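Local coordinates for TbpB (PDB 3HOL), which probably binds host transferrin at the bacterial surface, as the lipoprotein part of a receptor used for iron acquisition, at residues L28-K33 / V103-N108; S79-V84 / V260-H265; S86-D91 / L159-A164; K112-N117 / P241-M246; R206-A211 / S233-F238. All coordinates share one frame; numbering follows the deposited sequence.

Interaction 1: L28-K33 / V103-N108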
# COMPACT_ATOMS: atom_id res chain seq x y z
N LEU A 28 5.54 -1.79 -4.06
CA LEU A 28 5.98 -0.42 -4.30
C LEU A 28 6.30 -0.26 -5.78
O LEU A 28 6.09 0.82 -6.36
CB LEU A 28 7.16 0.01 -3.41
CG LEU A 28 6.82 0.13 -1.91
CD1 LEU A 28 8.05 0.65 -1.14
CD2 LEU A 28 5.62 1.06 -1.68
N GLY A 29 6.86 -1.31 -6.37
CA GLY A 29 7.28 -1.24 -7.77
C GLY A 29 7.68 -2.60 -8.32
O GLY A 29 7.67 -3.60 -7.59
N TYR A 30 7.97 -2.62 -9.63
CA TYR A 30 8.44 -3.83 -10.30
C TYR A 30 9.50 -3.50 -11.33
O TYR A 30 9.45 -2.42 -11.95
CB TYR A 30 7.28 -4.51 -11.03
CG TYR A 30 6.32 -5.22 -10.10
CD1 TYR A 30 6.63 -6.48 -9.58
CD2 TYR A 30 5.11 -4.62 -9.70
CE1 TYR A 30 5.76 -7.16 -8.72
CE2 TYR A 30 4.21 -5.32 -8.84
CZ TYR A 30 4.56 -6.56 -8.35
OH TYR A 30 3.70 -7.24 -7.51
N VAL A 31 10.36 -4.47 -11.62
CA VAL A 31 11.42 -4.27 -12.63
C VAL A 31 11.66 -5.56 -13.41
O VAL A 31 11.57 -6.64 -12.85
CB VAL A 31 12.75 -3.76 -11.97
CG1 VAL A 31 13.19 -4.67 -10.85
CG2 VAL A 31 13.90 -3.58 -13.04
N VAL A 32 11.90 -5.45 -14.71
CA VAL A 32 12.20 -6.62 -15.51
C VAL A 32 13.43 -6.39 -16.37
O VAL A 32 13.70 -5.25 -16.82
CB VAL A 32 10.99 -7.06 -16.39
CG1 VAL A 32 10.80 -6.19 -17.66
CG2 VAL A 32 11.14 -8.52 -16.79
N LYS A 33 14.18 -7.48 -16.59
CA LYS A 33 15.28 -7.52 -17.56
C LYS A 33 14.79 -7.58 -19.01
O LYS A 33 13.80 -8.28 -19.34
CB LYS A 33 16.17 -8.71 -17.27
CG LYS A 33 17.47 -8.67 -18.03
CD LYS A 33 18.50 -9.70 -17.49
CE LYS A 33 17.89 -11.07 -17.26
NZ LYS A 33 16.89 -11.45 -18.30
N VAL A 103 13.60 -2.35 -17.40
CA VAL A 103 12.44 -1.41 -17.47
C VAL A 103 11.71 -1.57 -16.12
O VAL A 103 11.55 -2.71 -15.61
CB VAL A 103 11.53 -1.74 -18.68
CG1 VAL A 103 10.28 -0.79 -18.74
CG2 VAL A 103 12.35 -1.64 -20.03
N TYR A 104 11.29 -0.45 -15.53
CA TYR A 104 10.72 -0.48 -14.16
C TYR A 104 9.69 0.63 -13.90
O TYR A 104 9.61 1.64 -14.63
CB TYR A 104 11.86 -0.35 -13.15
CG TYR A 104 12.42 1.06 -13.13
CD1 TYR A 104 11.96 1.99 -12.17
CD2 TYR A 104 13.33 1.49 -14.08
CE1 TYR A 104 12.42 3.30 -12.18
CE2 TYR A 104 13.81 2.78 -14.08
CZ TYR A 104 13.32 3.68 -13.14
OH TYR A 104 13.77 4.98 -13.12
N TYR A 105 8.89 0.44 -12.86
CA TYR A 105 8.26 1.59 -12.18
C TYR A 105 8.43 1.41 -10.70
O TYR A 105 8.53 0.26 -10.22
CB TYR A 105 6.77 1.73 -12.51
CG TYR A 105 5.82 0.82 -11.69
CD1 TYR A 105 5.22 1.28 -10.50
CD2 TYR A 105 5.48 -0.45 -12.16
CE1 TYR A 105 4.34 0.45 -9.75
CE2 TYR A 105 4.57 -1.28 -11.44
CZ TYR A 105 4.00 -0.79 -10.24
OH TYR A 105 3.14 -1.57 -9.52
N LYS A 106 8.36 2.52 -9.96
CA LYS A 106 8.26 2.45 -8.52
C LYS A 106 7.58 3.70 -7.97
O LYS A 106 7.42 4.71 -8.68
CB LYS A 106 9.65 2.30 -7.89
CG LYS A 106 10.58 3.50 -8.25
CD LYS A 106 11.73 3.67 -7.26
CE LYS A 106 12.78 2.63 -7.40
NZ LYS A 106 13.78 2.73 -6.26
N GLY A 107 7.18 3.60 -6.71
CA GLY A 107 6.58 4.72 -5.98
C GLY A 107 6.80 4.61 -4.48
O GLY A 107 7.12 3.53 -3.97
N ASN A 108 6.59 5.71 -3.76
CA ASN A 108 6.56 5.64 -2.31
C ASN A 108 5.30 6.33 -1.81
O ASN A 108 4.63 7.03 -2.58
CB ASN A 108 7.80 6.31 -1.69
CG ASN A 108 7.93 7.76 -2.09
OD1 ASN A 108 7.14 8.60 -1.69
ND2 ASN A 108 8.95 8.07 -2.91
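Val32 and Val103 face each other across two antiparallel strands and exchange a pair of backbone hydrogen bonds, Val32 N to Val103 O at 2.9 Å and Val103 N to Val32 O at 3.0 Å. Two residues along, Tyr30 and Tyr105 repeat the pattern, with Tyr30 N 3.0 Å from Tyr105 O and a return bond from Tyr105 N to Tyr30 O. Gly107 N adds a weak bond to Leu28 O.

The two tyrosines run side by side in the same direction. Tyr105 CE2 lies in the plane of the Tyr30 ring, at its edge, 3.8 Å from Tyr30 CD2. With CG between the backbone N and the carbonyl carbon (chi1 82°), the Tyr105 ring swings across to the partner strand, and Gly29 CA rests over one ring face in a CH-pi contact. On the other side of the sheet Val31 CB meets Tyr104 CB at 3.7 Å.

These strands are inner members of a five-stranded antiparallel sheet, flanked by strand 50-52 next to 29-33 and by strand 84-91 next to 101-107. The Val32 and Val103 side lies on strand 257-265 of the barrel, touching Phe258 and Val260.

Interaction 2: S79-V84 / V260-H265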
# COMPACT_ATOMS: atom_id res chain seq x y z
N SER A 79 11.36 16.12 -12.72
CA SER A 79 11.41 16.87 -11.45
C SER A 79 10.03 17.21 -10.86
O SER A 79 9.96 17.57 -9.70
CB SER A 79 12.25 18.14 -11.61
OG SER A 79 13.63 17.77 -11.68
N SER A 80 8.97 17.11 -11.65
CA SER A 80 7.62 17.41 -11.14
C SER A 80 6.98 16.22 -10.40
O SER A 80 5.92 16.36 -9.77
CB SER A 80 6.73 17.86 -12.29
OG SER A 80 6.52 16.81 -13.23
N LEU A 81 7.58 15.03 -10.53
CA LEU A 81 7.03 13.81 -9.89
C LEU A 81 7.64 13.67 -8.52
O LEU A 81 8.85 13.54 -8.40
CB LEU A 81 7.34 12.55 -10.75
CG LEU A 81 6.62 12.56 -12.11
CD1 LEU A 81 6.98 11.34 -12.95
CD2 LEU A 81 5.08 12.62 -11.90
N GLN A 82 6.80 13.69 -7.48
CA GLN A 82 7.28 13.58 -6.10
C GLN A 82 7.22 12.17 -5.51
O GLN A 82 7.94 11.85 -4.56
CB GLN A 82 6.45 14.51 -5.19
CG GLN A 82 6.50 15.98 -5.59
CD GLN A 82 5.62 16.78 -4.68
OE1 GLN A 82 4.49 17.09 -5.03
NE2 GLN A 82 6.11 17.06 -3.48
N TYR A 83 6.37 11.32 -6.06
CA TYR A 83 6.08 10.04 -5.38
C TYR A 83 6.27 8.84 -6.30
O TYR A 83 6.23 7.72 -5.81
CB TYR A 83 4.60 10.03 -4.89
CG TYR A 83 4.35 11.14 -3.92
CD1 TYR A 83 4.90 11.09 -2.62
CD2 TYR A 83 3.55 12.24 -4.26
CE1 TYR A 83 4.69 12.11 -1.69
CE2 TYR A 83 3.31 13.27 -3.34
CZ TYR A 83 3.89 13.20 -2.04
OH TYR A 83 3.69 14.20 -1.10
N VAL A 84 6.40 9.05 -7.61
CA VAL A 84 6.52 7.89 -8.52
C VAL A 84 7.68 8.08 -9.52
O VAL A 84 8.14 9.19 -9.73
CB VAL A 84 5.19 7.62 -9.30
CG1 VAL A 84 4.04 7.41 -8.34
CG2 VAL A 84 4.85 8.77 -10.31
N VAL A 260 5.37 -0.00 -18.72
CA VAL A 260 5.28 0.70 -17.43
C VAL A 260 4.82 2.13 -17.68
O VAL A 260 4.94 2.63 -18.79
CB VAL A 260 6.66 0.79 -16.65
CG1 VAL A 260 7.18 -0.61 -16.24
CG2 VAL A 260 7.76 1.51 -17.52
N PHE A 261 4.29 2.80 -16.65
CA PHE A 261 3.81 4.17 -16.84
C PHE A 261 3.80 4.88 -15.51
O PHE A 261 3.81 4.26 -14.46
CB PHE A 261 2.41 4.19 -17.50
CG PHE A 261 1.42 3.24 -16.87
CD1 PHE A 261 0.65 3.63 -15.77
CD2 PHE A 261 1.24 1.97 -17.38
CE1 PHE A 261 -0.27 2.75 -15.18
CE2 PHE A 261 0.33 1.07 -16.79
CZ PHE A 261 -0.42 1.47 -15.69
N SER A 262 3.90 6.20 -15.57
CA SER A 262 3.71 7.05 -14.38
C SER A 262 3.14 8.41 -14.84
O SER A 262 3.36 8.86 -15.97
CB SER A 262 5.06 7.23 -13.65
OG SER A 262 6.04 7.79 -14.52
N ALA A 263 2.38 9.05 -13.95
CA ALA A 263 1.64 10.24 -14.32
C ALA A 263 1.20 10.97 -13.05
O ALA A 263 1.18 10.39 -11.99
CB ALA A 263 0.42 9.86 -15.15
N LYS A 264 0.81 12.23 -13.19
CA LYS A 264 0.45 13.08 -12.06
C LYS A 264 -0.78 13.87 -12.47
O LYS A 264 -0.86 14.28 -13.64
CB LYS A 264 1.62 14.02 -11.80
CG LYS A 264 1.34 15.22 -10.92
CD LYS A 264 2.61 16.12 -10.83
CE LYS A 264 2.34 17.34 -9.93
NZ LYS A 264 1.68 16.96 -8.63
N HIS A 265 -1.73 14.08 -11.54
CA HIS A 265 -2.93 14.81 -11.88
C HIS A 265 -2.71 16.33 -11.71
O HIS A 265 -1.80 16.77 -11.04
CB HIS A 265 -4.21 14.31 -11.13
CG HIS A 265 -4.29 14.73 -9.69
ND1 HIS A 265 -4.51 16.03 -9.29
CD2 HIS A 265 -4.22 14.00 -8.54
CE1 HIS A 265 -4.54 16.09 -7.97
NE2 HIS A 265 -4.39 14.87 -7.49
O HOH W 1 2.66 15.46 -6.83
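Leu81 lies alongside Lys264, the two side chains running opposite ways, where the loop 79-84, leading into strand 84-91, lies against strand 257-265 of the antiparallel beta barrel. In that strand Ser262 and Lys264 direct their side chains to the loop, while the intervening Ala263 turns its methyl to the opposite side, the usual alternation of an extended chain.

Lys264 has the most surface buried, and it works mainly through its aliphatic part. CG is anti to the backbone N (chi1 165°) and the chain stays extended as far as CE, which lays the methylenes along the loop; CD passes 3.5 Å from Ser80 O. At the tip, a water 3.0 Å from Gln82 OE1 also approaches Lys264 NZ, but that second distance is too short to be trusted as a link.

Leu81 contributes both branches. CD2 packs on Lys264 CB at 3.7 Å, and CD1 points to Ser262, 4.0 Å from its OG. The loop backbone is held in place by Glu245 on the neighbouring strand 245-251, whose carboxylate takes the N-H groups of Gln82 and Tyr83.

Ser262 is the third main participant. Its hydroxyl is hydrogen-bonded to that of Ser86 on strand 84-91, so the polar end is satisfied by the five-stranded sheet packed against the barrel, and its carbon is left for packing. Val84, the first residue of strand 84-91, takes that up: one methyl, CG2, sits 3.7 Å from Ser262 CB.

Interaction 3: S86-D91 / L159-A164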
# COMPACT_ATOMS: atom_id res chain seq x y z
N SER A 86 8.98 6.01 -13.38
CA SER A 86 9.09 4.86 -14.26
C SER A 86 10.13 5.19 -15.35
O SER A 86 10.49 6.37 -15.57
CB SER A 86 7.71 4.52 -14.85
OG SER A 86 7.25 5.64 -15.62
N GLY A 87 10.65 4.17 -16.01
CA GLY A 87 11.65 4.42 -17.07
C GLY A 87 12.46 3.18 -17.38
O GLY A 87 11.95 2.05 -17.33
N TYR A 88 13.71 3.40 -17.75
CA TYR A 88 14.56 2.29 -18.15
C TYR A 88 15.99 2.60 -17.71
O TYR A 88 16.32 3.75 -17.40
CB TYR A 88 14.49 2.10 -19.68
CG TYR A 88 14.67 3.39 -20.48
CD1 TYR A 88 15.94 3.99 -20.65
CD2 TYR A 88 13.55 4.05 -21.03
CE1 TYR A 88 16.08 5.21 -21.36
CE2 TYR A 88 13.69 5.25 -21.77
CZ TYR A 88 14.95 5.80 -21.92
OH TYR A 88 15.05 6.94 -22.63
N VAL A 89 16.82 1.56 -17.70
CA VAL A 89 18.24 1.64 -17.40
C VAL A 89 18.81 0.72 -18.48
O VAL A 89 18.68 -0.49 -18.38
CB VAL A 89 18.55 1.07 -15.96
CG1 VAL A 89 20.09 0.94 -15.69
CG2 VAL A 89 17.92 1.92 -14.90
N ILE A 90 19.36 1.28 -19.55
CA ILE A 90 19.82 0.43 -20.66
C ILE A 90 21.20 0.83 -21.19
O ILE A 90 21.72 1.93 -20.90
CB ILE A 90 18.85 0.41 -21.85
CG1 ILE A 90 18.76 1.80 -22.53
CG2 ILE A 90 17.44 -0.15 -21.44
CD1 ILE A 90 17.81 1.91 -23.79
N ASP A 91 21.81 -0.08 -21.94
CA ASP A 91 23.00 0.25 -22.73
C ASP A 91 22.52 0.79 -24.05
O ASP A 91 21.92 0.04 -24.84
CB ASP A 91 23.85 -1.02 -22.95
CG ASP A 91 25.26 -0.70 -23.43
OD1 ASP A 91 25.48 0.39 -23.98
OD2 ASP A 91 26.17 -1.55 -23.21
N LEU A 159 13.42 -4.89 -28.04
CA LEU A 159 13.31 -3.46 -28.28
C LEU A 159 12.84 -2.71 -27.03
O LEU A 159 11.80 -3.08 -26.45
CB LEU A 159 12.30 -3.20 -29.39
CG LEU A 159 11.90 -1.73 -29.66
CD1 LEU A 159 13.09 -0.90 -30.14
CD2 LEU A 159 10.80 -1.69 -30.70
N VAL A 160 13.55 -1.64 -26.66
CA VAL A 160 13.18 -0.80 -25.51
C VAL A 160 12.71 0.58 -26.00
O VAL A 160 13.23 1.07 -27.00
CB VAL A 160 14.38 -0.60 -24.56
CG1 VAL A 160 13.93 -0.04 -23.19
CG2 VAL A 160 15.09 -1.97 -24.29
N SER A 161 11.75 1.20 -25.30
CA SER A 161 11.32 2.57 -25.64
C SER A 161 12.55 3.52 -25.73
O SER A 161 12.57 4.44 -26.55
CB SER A 161 10.34 3.13 -24.59
OG SER A 161 10.83 2.83 -23.28
N GLY A 162 13.55 3.27 -24.90
CA GLY A 162 14.78 4.07 -24.87
C GLY A 162 15.67 3.88 -26.09
O GLY A 162 16.60 4.66 -26.31
N ASP A 163 15.36 2.89 -26.92
CA ASP A 163 16.01 2.80 -28.24
C ASP A 163 15.44 3.76 -29.28
O ASP A 163 16.04 3.93 -30.34
CB ASP A 163 15.94 1.35 -28.79
CG ASP A 163 16.69 0.36 -27.89
OD1 ASP A 163 17.82 0.70 -27.44
OD2 ASP A 163 16.18 -0.78 -27.66
N ALA A 164 14.27 4.37 -29.03
CA ALA A 164 13.58 5.09 -30.11
C ALA A 164 14.17 6.50 -30.28
O ALA A 164 14.51 7.16 -29.29
CB ALA A 164 12.04 5.18 -29.83
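Tyr88 lays one face of its ring over Gly162, whose CA stands 3.4 Å above the ring plane, displaced toward the CZ and CE2 side. It is a close CH-pi contact: the CA is 3.7 Å from the ring centroid and 25° off the normal. With Tyr88 CG between the backbone N and the carbonyl carbon (chi1 48°), the ring stands over the 161-163 turn. The hydroxyl oxygen of Ser161 approaches the ring obliquely, 3.7 Å from Tyr88 CD2, but its hydrogen-bonding partners are Asp127 and Phe128 on barrel strand 119-133.

Ile90, two residues on and on the same side of strand 84-91, meets Val160 tip to tip, with Ile90 CG2 3.9 Å from Val160 CG1. Its longer branch runs past Gly162, CD1 lying 3.7 Å from Gly162 C, and crosses the Asp163 side chain near OD1.

Segment 159-164 makes a short 3-10 turn over residues 161-163, in the long connection between barrel strands 119-133 and 171-178. Val160 N bonds to Asp163 OD2 at 2.9 Å from the anti side, tilted 34° out of the carboxylate plane, while Asp163 N returns to Val160 O.

The contact across the segments is thus apolar and CH-pi in character. Asp163 OD1 forms a salt bridge with Lys100, which also bonds to Asp91 O; that lysine would be expected to stabilise the carboxylate's negative charge beside the Ile90 methyl.

Interaction 4: K112-N117 / P241-M246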
# COMPACT_ATOMS: atom_id res chain seq x y z
N LYS A 112 -3.30 6.99 1.20
CA LYS A 112 -4.23 6.56 2.28
C LYS A 112 -5.54 7.34 2.23
O LYS A 112 -6.50 7.01 2.93
CB LYS A 112 -3.58 6.74 3.66
CG LYS A 112 -2.51 5.61 3.94
CD LYS A 112 -2.11 5.58 5.41
CE LYS A 112 -1.08 4.46 5.67
NZ LYS A 112 0.32 4.94 5.45
N GLU A 113 -5.56 8.38 1.40
CA GLU A 113 -6.78 9.10 1.07
C GLU A 113 -6.89 9.21 -0.44
O GLU A 113 -5.87 9.31 -1.14
CB GLU A 113 -6.78 10.50 1.70
CG GLU A 113 -6.57 10.51 3.21
CD GLU A 113 -6.81 11.90 3.87
OE1 GLU A 113 -7.11 12.91 3.19
OE2 GLU A 113 -6.70 11.98 5.10
N LEU A 114 -8.13 9.16 -0.94
CA LEU A 114 -8.44 9.38 -2.34
C LEU A 114 -9.37 10.60 -2.52
O LEU A 114 -10.17 10.89 -1.60
CB LEU A 114 -9.17 8.13 -2.89
CG LEU A 114 -8.43 6.78 -2.84
CD1 LEU A 114 -9.33 5.74 -3.53
CD2 LEU A 114 -7.12 6.86 -3.59
N PRO A 115 -9.30 11.27 -3.69
CA PRO A 115 -10.28 12.31 -4.04
C PRO A 115 -11.68 11.73 -3.91
O PRO A 115 -11.90 10.53 -4.17
CB PRO A 115 -9.92 12.68 -5.47
CG PRO A 115 -8.40 12.36 -5.56
CD PRO A 115 -8.22 11.16 -4.70
N VAL A 116 -12.60 12.56 -3.43
CA VAL A 116 -13.99 12.12 -3.15
C VAL A 116 -14.79 11.96 -4.44
O VAL A 116 -15.43 10.94 -4.66
CB VAL A 116 -14.77 13.12 -2.22
CG1 VAL A 116 -16.10 12.50 -1.82
CG2 VAL A 116 -13.98 13.37 -0.97
N ASN A 117 -14.78 12.96 -5.29
CA ASN A 117 -15.61 12.86 -6.47
C ASN A 117 -15.12 13.60 -7.69
O ASN A 117 -15.75 13.50 -8.74
CB ASN A 117 -17.06 13.26 -6.13
CG ASN A 117 -17.17 14.69 -5.63
OD1 ASN A 117 -18.21 15.35 -5.79
ND2 ASN A 117 -16.11 15.20 -5.02
N PRO A 241 0.22 10.92 -0.39
CA PRO A 241 -0.78 10.66 0.65
C PRO A 241 -2.23 10.78 0.18
O PRO A 241 -3.07 10.13 0.75
CB PRO A 241 -0.51 11.77 1.70
CG PRO A 241 0.94 12.16 1.47
CD PRO A 241 1.27 11.88 0.04
N LYS A 242 -2.47 11.62 -0.82
CA LYS A 242 -3.79 11.85 -1.38
C LYS A 242 -3.91 11.44 -2.87
O LYS A 242 -4.69 12.04 -3.63
CB LYS A 242 -4.19 13.32 -1.20
CG LYS A 242 -4.24 13.76 0.24
CD LYS A 242 -4.36 15.27 0.24
CE LYS A 242 -4.17 15.82 1.64
NZ LYS A 242 -5.45 15.82 2.32
N ALA A 243 -3.13 10.43 -3.29
CA ALA A 243 -3.19 9.94 -4.69
C ALA A 243 -2.84 11.06 -5.72
O ALA A 243 -3.41 11.13 -6.81
CB ALA A 243 -4.57 9.29 -4.99
N GLU A 244 -1.89 11.92 -5.35
CA GLU A 244 -1.38 12.93 -6.25
C GLU A 244 -0.85 12.33 -7.57
O GLU A 244 -0.93 12.96 -8.58
CB GLU A 244 -0.24 13.70 -5.57
CG GLU A 244 -0.71 14.62 -4.40
CD GLU A 244 -0.68 13.98 -3.03
OE1 GLU A 244 -0.81 12.75 -2.84
OE2 GLU A 244 -0.57 14.75 -2.07
N GLU A 245 -0.32 11.10 -7.54
CA GLU A 245 0.39 10.52 -8.68
C GLU A 245 0.01 9.04 -8.79
O GLU A 245 -0.63 8.47 -7.86
CB GLU A 245 1.92 10.69 -8.49
CG GLU A 245 2.34 12.21 -8.55
CD GLU A 245 3.76 12.44 -8.17
OE1 GLU A 245 4.56 11.47 -8.12
OE2 GLU A 245 4.09 13.59 -7.90
N MET A 246 0.35 8.43 -9.93
CA MET A 246 0.02 7.02 -10.14
C MET A 246 1.12 6.39 -10.98
O MET A 246 1.82 7.08 -11.75
CB MET A 246 -1.36 6.87 -10.82
CG MET A 246 -1.41 7.61 -12.18
SD MET A 246 -2.97 7.31 -13.08
CE MET A 246 -2.64 5.65 -13.83
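Pro241 O receives two backbone N-H groups from Lys112 and Glu113, where the chain enters strand 113-115: Glu113 N at 3.1 Å and Lys112 N at 3.2 Å. They arrive differently: Glu113 N lies nearly along the C=O axis, whereas Lys112 N stands above the carbonyl plane, 40° out of it. A CA-H...O contact from Lys242 CA to Glu113 O, 3.3 Å, continues the backbone match by one residue.

Charge is paired at the surface. Glu113 and Lys242 extend alongside each other, ending in a weak salt bridge with Lys242 NZ 3.5 Å from Glu113 OE1. Glu113 OE1 is also bonded to Thr272 OG1. Within the turn itself, Lys242 N is held by Glu244 OE1 at 2.8 Å, the N-H tilted from the plane of that carboxylate.

The apolar part is small and centred on Ala243. Its CB sits 3.8 Å from Leu114 CD2 and 4.1 Å from Pro115 CD. Ala243 has left-handed backbone angles (60°/37°), part of the turn that joins strands 231-239 and 245-251. Glu244 and Glu245 follow as a classic beta bulge, both opposite Tyr239.

Strand 113-115 pairs with strand 272-282, so the contact joins the end of a barrel hairpin to the sheet of strand 272-282, which largely falls in the range matched to the handle-domain family. The chemistry suggests that the backbone bonds to one shared carbonyl set the alignment; the weak Glu113-Lys242 salt bridge would add comparatively little.

Interaction 5: R206-A211 / S233-F238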
# COMPACT_ATOMS: atom_id res chain seq x y z
N ARG A 206 -4.97 0.67 -5.13
CA ARG A 206 -4.47 0.05 -6.36
C ARG A 206 -5.54 0.03 -7.44
O ARG A 206 -6.73 0.26 -7.17
CB ARG A 206 -3.96 -1.39 -6.09
CG ARG A 206 -2.96 -1.52 -4.93
CD ARG A 206 -1.70 -0.73 -5.17
NE ARG A 206 -0.84 -1.37 -6.15
CZ ARG A 206 0.44 -1.04 -6.34
NH1 ARG A 206 0.99 -0.07 -5.62
NH2 ARG A 206 1.18 -1.67 -7.26
N PHE A 207 -5.11 -0.15 -8.69
CA PHE A 207 -6.07 -0.38 -9.75
C PHE A 207 -5.66 -1.64 -10.52
O PHE A 207 -4.45 -1.93 -10.66
CB PHE A 207 -6.23 0.85 -10.67
CG PHE A 207 -4.93 1.50 -11.03
CD1 PHE A 207 -4.22 1.08 -12.14
CD2 PHE A 207 -4.35 2.47 -10.20
CE1 PHE A 207 -2.96 1.65 -12.46
CE2 PHE A 207 -3.14 3.05 -10.52
CZ PHE A 207 -2.44 2.63 -11.67
N THR A 208 -6.67 -2.39 -11.00
CA THR A 208 -6.44 -3.58 -11.82
C THR A 208 -7.35 -3.59 -13.04
O THR A 208 -8.54 -3.16 -12.98
CB THR A 208 -6.72 -4.90 -11.03
OG1 THR A 208 -8.04 -4.84 -10.50
CG2 THR A 208 -5.76 -5.04 -9.86
N GLY A 209 -6.83 -4.07 -14.16
CA GLY A 209 -7.63 -4.03 -15.36
C GLY A 209 -6.93 -4.56 -16.58
O GLY A 209 -6.18 -5.54 -16.48
N ALA A 210 -7.13 -3.89 -17.73
CA ALA A 210 -6.69 -4.38 -19.01
C ALA A 210 -6.14 -3.29 -19.91
O ALA A 210 -6.56 -2.13 -19.85
CB ALA A 210 -7.87 -5.13 -19.71
N ALA A 211 -5.19 -3.66 -20.79
CA ALA A 211 -4.78 -2.73 -21.86
C ALA A 211 -5.26 -3.35 -23.16
O ALA A 211 -5.06 -4.56 -23.38
CB ALA A 211 -3.24 -2.54 -21.88
N SER A 233 -3.39 -7.94 -17.58
CA SER A 233 -2.59 -7.86 -16.35
C SER A 233 -2.10 -6.44 -16.08
O SER A 233 -0.93 -6.20 -15.70
CB SER A 233 -1.40 -8.84 -16.39
OG SER A 233 -0.53 -8.53 -17.50
N LEU A 234 -2.98 -5.47 -16.27
CA LEU A 234 -2.65 -4.10 -15.90
C LEU A 234 -2.85 -3.96 -14.40
O LEU A 234 -3.94 -4.26 -13.89
CB LEU A 234 -3.54 -3.09 -16.65
CG LEU A 234 -3.09 -1.62 -16.47
CD1 LEU A 234 -3.33 -0.81 -17.77
CD2 LEU A 234 -3.81 -0.97 -15.33
N GLU A 235 -1.84 -3.47 -13.69
CA GLU A 235 -1.96 -3.28 -12.24
C GLU A 235 -1.06 -2.15 -11.88
O GLU A 235 0.13 -2.09 -12.34
CB GLU A 235 -1.55 -4.55 -11.44
CG GLU A 235 -2.02 -4.62 -9.93
CD GLU A 235 -1.20 -3.81 -8.91
OE1 GLU A 235 -0.05 -3.34 -9.22
OE2 GLU A 235 -1.69 -3.64 -7.75
N GLY A 236 -1.58 -1.25 -11.03
CA GLY A 236 -0.72 -0.17 -10.52
C GLY A 236 -1.27 0.41 -9.25
O GLY A 236 -2.16 -0.18 -8.68
N GLY A 237 -0.73 1.55 -8.82
CA GLY A 237 -1.16 2.15 -7.57
C GLY A 237 -1.17 3.66 -7.64
O GLY A 237 -0.54 4.27 -8.54
N PHE A 238 -1.92 4.24 -6.70
CA PHE A 238 -1.86 5.66 -6.42
C PHE A 238 -0.88 5.88 -5.32
O PHE A 238 -0.87 5.15 -4.35
CB PHE A 238 -3.24 6.16 -6.01
CG PHE A 238 -4.25 6.06 -7.12
CD1 PHE A 238 -4.20 6.97 -8.20
CD2 PHE A 238 -5.22 5.05 -7.11
CE1 PHE A 238 -5.13 6.90 -9.23
CE2 PHE A 238 -6.15 4.95 -8.17
CZ PHE A 238 -6.09 5.91 -9.23
O HOH W 2 -0.36 2.21 -4.12
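Phe207 presents the edge of its ring to the face of Phe238 in a T-shaped stack, centroids 5.2 Å apart and planes at 64°. The same Phe207 ring covers Gly236, whose CA lies 3.8 Å from the ring centroid over one face, and Leu234 CD2 meets the ring edge 3.8 Å from Phe207 CD1. With Met184 and Met246 also touching Phe207, this side of the strands faces the barrel interior.

Around this centre the antiparallel ladder joins Phe207 to Gly236 and Gly209 to Leu234, each through two backbone hydrogen bonds. Phe207 N, for example, lies 3.0 Å from Gly236 O.

On the opposite sheet face Arg206 grips Glu235 side-on. Its NE bonds to Glu235 OE2 and its NH2 to Glu235 OE1, both at 2.9 Å and nearly straight, with guanidinium and carboxylate planes 25° apart. Bends at chi2 and chi3 fold the arginine over the partner strand 233-238, bringing one guanidinium face over Gly237 N, 3.8 Å above the plane. NH1 bonds to Tyr239 OH and a water.

Both charged groups are buried, and the two-point bridge would be expected to offset the cost of burying them while fixing the guanidinium's rotation.

How the interactions relate
Interaction 5 lies wholly in the barrel sheet, to which interactions 2 and 4 each contribute one segment. Interaction 1 lies in the five-stranded sheet packed against it; strand 84-91 of that sheet carries interaction 3 and starts in interaction 2. Within the five-stranded sheet, Tyr104 O of interaction 1 is 3.1 Å from Gly87 N of interaction 3, and Asn108 N lies 2.9 Å from Tyr83 O of interaction 2. Between the sheets, Tyr105 OH of interaction 1 reaches Arg206 NH2 of interaction 5 in a weak bond. Inside the barrel, Met246 CE touches Phe207 CZ at 3.7 Å, linking interactions 4 and 5. Interactions 3 and 4 lie farthest apart, with centres about 29 Å from each other.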